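Local coordinates for protein ribonucleoside-diphosphate reductase, alpha chain (Actinobacillus ureae ATCC 25976, PDB 6DQX) that probably reduces ribonucleoside diphosphates to deoxyribonucleotides as the catalytic alpha subunit of a class Id ribonucleotide reductase, at residues A136-I141 with K162-V167; L196-H199 with P204-L207. All blocks are in the same frame, centred on the assembly; numbering follows the deposited sequence.

Interaction 1: residues A136-I141 with K162-V167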
loop_
_atom_site.group_PDB
_atom_site.type_symbol
_atom_site.label_atom_id
_atom_site.label_comp_id
_atom_site.label_asym_id
_atom_site.label_seq_id
_atom_site.Cartn_x
_atom_site.Cartn_y
_atom_site.Cartn_z
ATOM N N ALA A 136 -1.133 6.451 12.750
ATOM C CA ALA A 136 0.167 6.975 12.396
ATOM C C ALA A 136 0.278 8.481 12.361
ATOM O O ALA A 136 -0.708 9.218 12.123
ATOM C CB ALA A 136 0.635 6.363 11.050
ATOM N N TYR A 137 1.492 8.950 12.579
ATOM C CA TYR A 137 1.801 10.379 12.529
ATOM C C TYR A 137 2.390 10.757 11.164
ATOM O O TYR A 137 3.430 10.228 10.786
ATOM C CB TYR A 137 2.791 10.755 13.616
ATOM C CG TYR A 137 3.215 12.205 13.618
ATOM C CD1 TYR A 137 2.288 13.229 13.847
ATOM C CD2 TYR A 137 4.527 12.565 13.388
ATOM C CE1 TYR A 137 2.684 14.570 13.863
ATOM C CE2 TYR A 137 4.935 13.906 13.378
ATOM C CZ TYR A 137 3.998 14.900 13.621
ATOM O OH TYR A 137 4.377 16.225 13.644
ATOM N N PHE A 138 1.747 11.728 10.516
ATOM C CA PHE A 138 2.088 12.217 9.149
ATOM C C PHE A 138 2.829 13.542 9.128
ATOM O O PHE A 138 3.274 14.000 8.054
ATOM C CB PHE A 138 0.801 12.348 8.319
ATOM C CG PHE A 138 0.222 11.045 7.895
ATOM C CD1 PHE A 138 -0.441 10.232 8.800
ATOM C CD2 PHE A 138 0.330 10.608 6.572
ATOM C CE1 PHE A 138 -0.991 9.030 8.428
ATOM C CE2 PHE A 138 -0.223 9.410 6.205
ATOM C CZ PHE A 138 -0.881 8.603 7.116
ATOM N N GLY A 139 2.984 14.181 10.287
ATOM C CA GLY A 139 3.430 15.564 10.338
ATOM C C GLY A 139 4.867 15.882 9.971
ATOM O O GLY A 139 5.209 17.053 9.777
ATOM N N ASP A 140 5.731 14.872 9.907
ATOM C CA ASP A 140 7.101 15.090 9.453
ATOM C C ASP A 140 7.292 14.803 7.961
ATOM O O ASP A 140 8.395 14.978 7.447
ATOM C CB ASP A 140 8.097 14.312 10.328
ATOM C CG ASP A 140 8.376 15.014 11.667
ATOM O OD1 ASP A 140 8.078 16.208 11.818
ATOM O OD2 ASP A 140 8.941 14.363 12.560
ATOM N N ILE A 141 6.229 14.401 7.274
ATOM C CA ILE A 141 6.244 14.331 5.797
ATOM C C ILE A 141 6.265 15.763 5.241
ATOM O O ILE A 141 5.439 16.616 5.600
ATOM C CB ILE A 141 5.028 13.553 5.254
ATOM C CG1 ILE A 141 5.047 12.101 5.748
ATOM C CG2 ILE A 141 5.004 13.599 3.730
ATOM C CD1 ILE A 141 3.762 11.347 5.507
ATOM N N LYS A 162 -3.715 8.530 1.117
ATOM C CA LYS A 162 -4.489 7.687 0.200
ATOM C C LYS A 162 -4.047 6.241 0.245
ATOM O O LYS A 162 -4.852 5.332 0.135
ATOM C CB LYS A 162 -4.440 8.229 -1.252
ATOM C CG LYS A 162 -5.033 9.615 -1.375
ATOM C CD LYS A 162 -5.364 10.012 -2.810
ATOM C CE LYS A 162 -4.126 10.292 -3.611
ATOM N NZ LYS A 162 -4.452 10.798 -4.975
ATOM N N LEU A 163 -2.764 6.012 0.475
ATOM C CA LEU A 163 -2.241 4.673 0.582
ATOM C C LEU A 163 -2.809 3.926 1.788
ATOM O O LEU A 163 -3.188 2.765 1.715
ATOM C CB LEU A 163 -0.726 4.778 0.684
ATOM C CG LEU A 163 0.180 3.583 0.569
ATOM C CD1 LEU A 163 -0.258 2.620 -0.524
ATOM C CD2 LEU A 163 1.588 4.121 0.325
ATOM N N PHE A 164 -2.908 4.623 2.914
ATOM C CA PHE A 164 -3.387 3.973 4.137
ATOM C C PHE A 164 -4.887 3.737 4.097
ATOM O O PHE A 164 -5.365 2.700 4.546
ATOM C CB PHE A 164 -2.933 4.793 5.339
ATOM C CG PHE A 164 -1.445 4.800 5.487
ATOM C CD1 PHE A 164 -0.814 3.741 6.131
ATOM C CD2 PHE A 164 -0.667 5.789 4.901
ATOM C CE1 PHE A 164 0.571 3.700 6.227
ATOM C CE2 PHE A 164 0.719 5.755 4.988
ATOM C CZ PHE A 164 1.341 4.704 5.660
ATOM N N ASP A 165 -5.612 4.692 3.533
ATOM C CA ASP A 165 -7.043 4.549 3.300
ATOM C C ASP A 165 -7.344 3.321 2.422
ATOM O O ASP A 165 -8.260 2.551 2.705
ATOM C CB ASP A 165 -7.578 5.839 2.679
ATOM C CG ASP A 165 -9.091 5.867 2.594
ATOM O OD1 ASP A 165 -9.782 6.237 3.580
ATOM O OD2 ASP A 165 -9.585 5.528 1.519
ATOM N N THR A 166 -6.538 3.104 1.378
ATOM C CA THR A 166 -6.690 1.896 0.561
ATOM C C THR A 166 -6.318 0.623 1.288
ATOM O O THR A 166 -7.018 -0.385 1.152
ATOM C CB THR A 166 -5.867 2.002 -0.754
ATOM O OG1 THR A 166 -6.368 3.101 -1.510
ATOM C CG2 THR A 166 -6.011 0.768 -1.583
ATOM N N VAL A 167 -5.241 0.650 2.067
ATOM C CA VAL A 167 -4.838 -0.548 2.798
ATOM C C VAL A 167 -6.005 -1.062 3.648
ATOM O O VAL A 167 -6.314 -2.258 3.615
ATOM C CB VAL A 167 -3.597 -0.325 3.684
ATOM C CG1 VAL A 167 -3.415 -1.486 4.657
ATOM C CG2 VAL A 167 -2.346 -0.158 2.855
#
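Phe-138 and Phe-164 join the first strand and the helix of a beta-alpha-beta crossover in the ribonucleotide reductase barrel domain: one follows directly on strand 134-137, the other sits on helix 156-170, and the chain then returns as strand 181-186, parallel to the first. The pair is an offset edge-to-face stack. The ring planes stand at 85°, with centroids 5.4 Å apart, and the edge of Phe-138 is directed toward the face of Phe-164. The offset is clear from the individual atoms, because the approach falls on one side of the Phe-164 ring: Phe-138 CZ lies 3.6 Å from Phe-164 CD2, and Phe-138 CE2 lies 4.0 Å from Phe-164 CE2. In each phenylalanine CG is anti to the carbonyl carbon (chi1 -73° in Phe-138, -65° in Phe-164), which sends the rings into the space between strand end and helix, where the side chains arrive from opposing directions. Together the two residues supply 82 of the 92 Å² buried between the segments, and both are buried in the assembly. Beyond Phe-138 the chain bends away in a type I turn closed by Ile-141 N to Phe-138 O at 3.1 Å. Phe-138 also packs on Ile-110 and on Ile-185 of strand 181-186. The phenylalanine pair continues into a larger aromatic cluster: Phe-181 of the next strand meets the Phe-164 ring with nearly parallel planes, and Trp-195 makes a further edge-to-face pair with Phe-138. Helix 114-130 packs on Phe-164 through Thr-120 and Thr-121, while helix 156-170 also forms part of the dimer interface, where Thr-166 hydrogen-bonds to Thr-166 of the second subunit.

Interaction 2: residues L196-H199 with P204-L207. With EDO (1,2-ethanediol), chain I.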
loop_
_atom_site.group_PDB
_atom_site.type_symbol
_atom_site.label_atom_id
_atom_site.label_comp_id
_atom_site.label_asym_id
_atom_site.label_seq_id
_atom_site.Cartn_x
_atom_site.Cartn_y
_atom_site.Cartn_z
ATOM N N LEU A 196 -8.339 18.762 6.140
ATOM C CA LEU A 196 -9.655 19.249 6.612
ATOM C C LEU A 196 -10.859 18.936 5.704
ATOM O O LEU A 196 -12.001 19.096 6.145
ATOM C CB LEU A 196 -9.601 20.747 6.953
ATOM C CG LEU A 196 -8.847 21.139 8.225
ATOM C CD1 LEU A 196 -8.927 22.635 8.454
ATOM C CD2 LEU A 196 -9.377 20.407 9.455
ATOM N N ASP A 197 -10.620 18.473 4.468
ATOM C CA ASP A 197 -11.689 17.986 3.581
ATOM C C ASP A 197 -11.847 16.470 3.552
ATOM O O ASP A 197 -12.658 15.954 2.807
ATOM C CB ASP A 197 -11.500 18.557 2.156
ATOM C CG ASP A 197 -11.757 20.052 2.097
ATOM O OD1 ASP A 197 -12.464 20.587 2.967
ATOM O OD2 ASP A 197 -11.228 20.705 1.191
ATOM N N ILE A 198 -11.099 15.741 4.391
ATOM C CA ILE A 198 -11.309 14.313 4.554
ATOM C C ILE A 198 -12.791 14.036 4.883
ATOM O O ILE A 198 -13.381 14.781 5.637
ATOM C CB ILE A 198 -10.373 13.751 5.667
ATOM C CG1 ILE A 198 -8.958 13.588 5.098
ATOM C CG2 ILE A 198 -10.896 12.437 6.217
ATOM C CD1 ILE A 198 -7.891 13.137 6.084
ATOM N N HIS A 199 -13.356 12.991 4.284
ATOM C CA HIS A 199 -14.787 12.592 4.428
ATOM C C HIS A 199 -15.833 13.442 3.631
ATOM O O HIS A 199 -16.994 13.029 3.534
ATOM C CB HIS A 199 -15.215 12.454 5.904
ATOM C CG HIS A 199 -14.539 11.333 6.637
ATOM N ND1 HIS A 199 -14.957 10.904 7.878
ATOM C CD2 HIS A 199 -13.497 10.531 6.296
ATOM C CE1 HIS A 199 -14.181 9.912 8.286
ATOM N NE2 HIS A 199 -13.282 9.670 7.347
ATOM N N PRO A 204 -10.966 11.838 -1.878
ATOM C CA PRO A 204 -10.384 10.510 -1.930
ATOM C C PRO A 204 -10.467 9.724 -0.622
ATOM O O PRO A 204 -10.514 8.515 -0.675
ATOM C CB PRO A 204 -8.922 10.769 -2.284
ATOM C CG PRO A 204 -8.915 12.081 -2.957
ATOM C CD PRO A 204 -10.058 12.870 -2.406
ATOM N N ILE A 205 -10.487 10.407 0.521
ATOM C CA ILE A 205 -10.411 9.749 1.832
ATOM C C ILE A 205 -11.786 9.685 2.505
ATOM O O ILE A 205 -12.300 10.705 2.947
ATOM C CB ILE A 205 -9.462 10.513 2.772
ATOM C CG1 ILE A 205 -8.090 10.737 2.120
ATOM C CG2 ILE A 205 -9.338 9.782 4.111
ATOM C CD1 ILE A 205 -7.386 9.490 1.673
ATOM N N GLN A 206 -12.345 8.486 2.579
ATOM C CA GLN A 206 -13.664 8.218 3.180
ATOM C C GLN A 206 -13.632 7.216 4.345
ATOM O O GLN A 206 -14.576 7.188 5.112
ATOM C CB GLN A 206 -14.622 7.679 2.117
ATOM C CG GLN A 206 -14.930 8.635 0.970
ATOM C CD GLN A 206 -15.613 9.905 1.422
ATOM O OE1 GLN A 206 -16.402 9.905 2.366
ATOM N NE2 GLN A 206 -15.286 11.008 0.767
ATOM N N LEU A 207 -12.575 6.403 4.482
ATOM C CA LEU A 207 -12.592 5.273 5.430
ATOM C C LEU A 207 -11.782 5.566 6.685
ATOM O O LEU A 207 -12.227 5.262 7.786
ATOM C CB LEU A 207 -12.082 3.980 4.777
ATOM C CG LEU A 207 -12.771 3.553 3.463
ATOM C CD1 LEU A 207 -12.422 2.110 3.107
ATOM C CD2 LEU A 207 -14.282 3.721 3.512
HETATM C C1 EDO I . -9.518 19.663 -1.221
HETATM O O1 EDO I . -8.865 20.278 -0.103
HETATM C C2 EDO I . -9.243 20.510 -2.450
HETATM O O2 EDO I . -7.890 20.248 -2.840
#
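Ile-198 and His-199 run alongside Ile-205 and Gln-206 in the same chain direction, with CA of Ile-198 5.4 Å from CA of Ile-205 and CA of His-199 4.7 Å from CA of Gln-206. Neither segment is a regular strand, and a single backbone bond bridges them: His-199 N to Ile-205 O, 2.9 Å, with an N-H...O angle of 150° and the donor nearly in line with the carbonyl (C=O...N 173°). His-199 itself has a positive phi of 77°, which bends the chain as it enters the short return toward Pro-204. On the buried side the two isoleucine side chains meet at a slant, branch to branch, Ile-198 CG2 lying 3.7 Å from Ile-205 CG2. Both isoleucines have CG2 opposite their own backbone N, and this branch of each supplies the touching methyl. The loop thus formed connects helix 192-195 to strand 209-213, completing the crossover from the parallel strand 181-186. Ile-198 touches Tyr-210 of strand 209-213, and Ile-205 touches Ser-161 of helix 156-170. The His-199 imidazole extends past the backbone bond and presents its edge to the same carbonyl, CD2 being 3.6 Å from Ile-205 O, near the ring plane; its NE2 hydrogen-bonds to Met-208 O. Gln-206 folds back at its second torsion, bringing its amide beside the His-199 carbonyl. There OE1 is 3.4 Å from His-199 O, a meeting of two acceptors and no bond, whereas NE2 is held by Thr-200 O and Asn-203 O, which fix the amide's rotation. Asp-197, partly exposed, accepts through OD2 a 2.7 Å hydrogen bond from O1 of a 1,2-ethanediol, probably from the crystallisation liquor.

How the interactions relate
Helix 156-170 is common ground: its Phe-164 makes interaction 1, and the next residue, Asp-165, meets interaction 2. The two centres are 12 Å apart, and Asp-165 OD1 spans the gap, lying 2.9 Å from Leu-207 N in a probable hydrogen bond, with Met-208 N as a second donor. Packing contacts run beside it: the same Asp-165 OD1 lies 3.6 Å from Ile-205 CG2, and the aliphatic Lys-162 CD meets Pro-204 CB at 3.7 Å. The contacts thus belong to successive crossovers among parallel strands 134-137, 181-186 and 209-213. Both lie away from the annotated metal site. The model also holds a magnesium ion about 11 Å from the side chain of Phe-138.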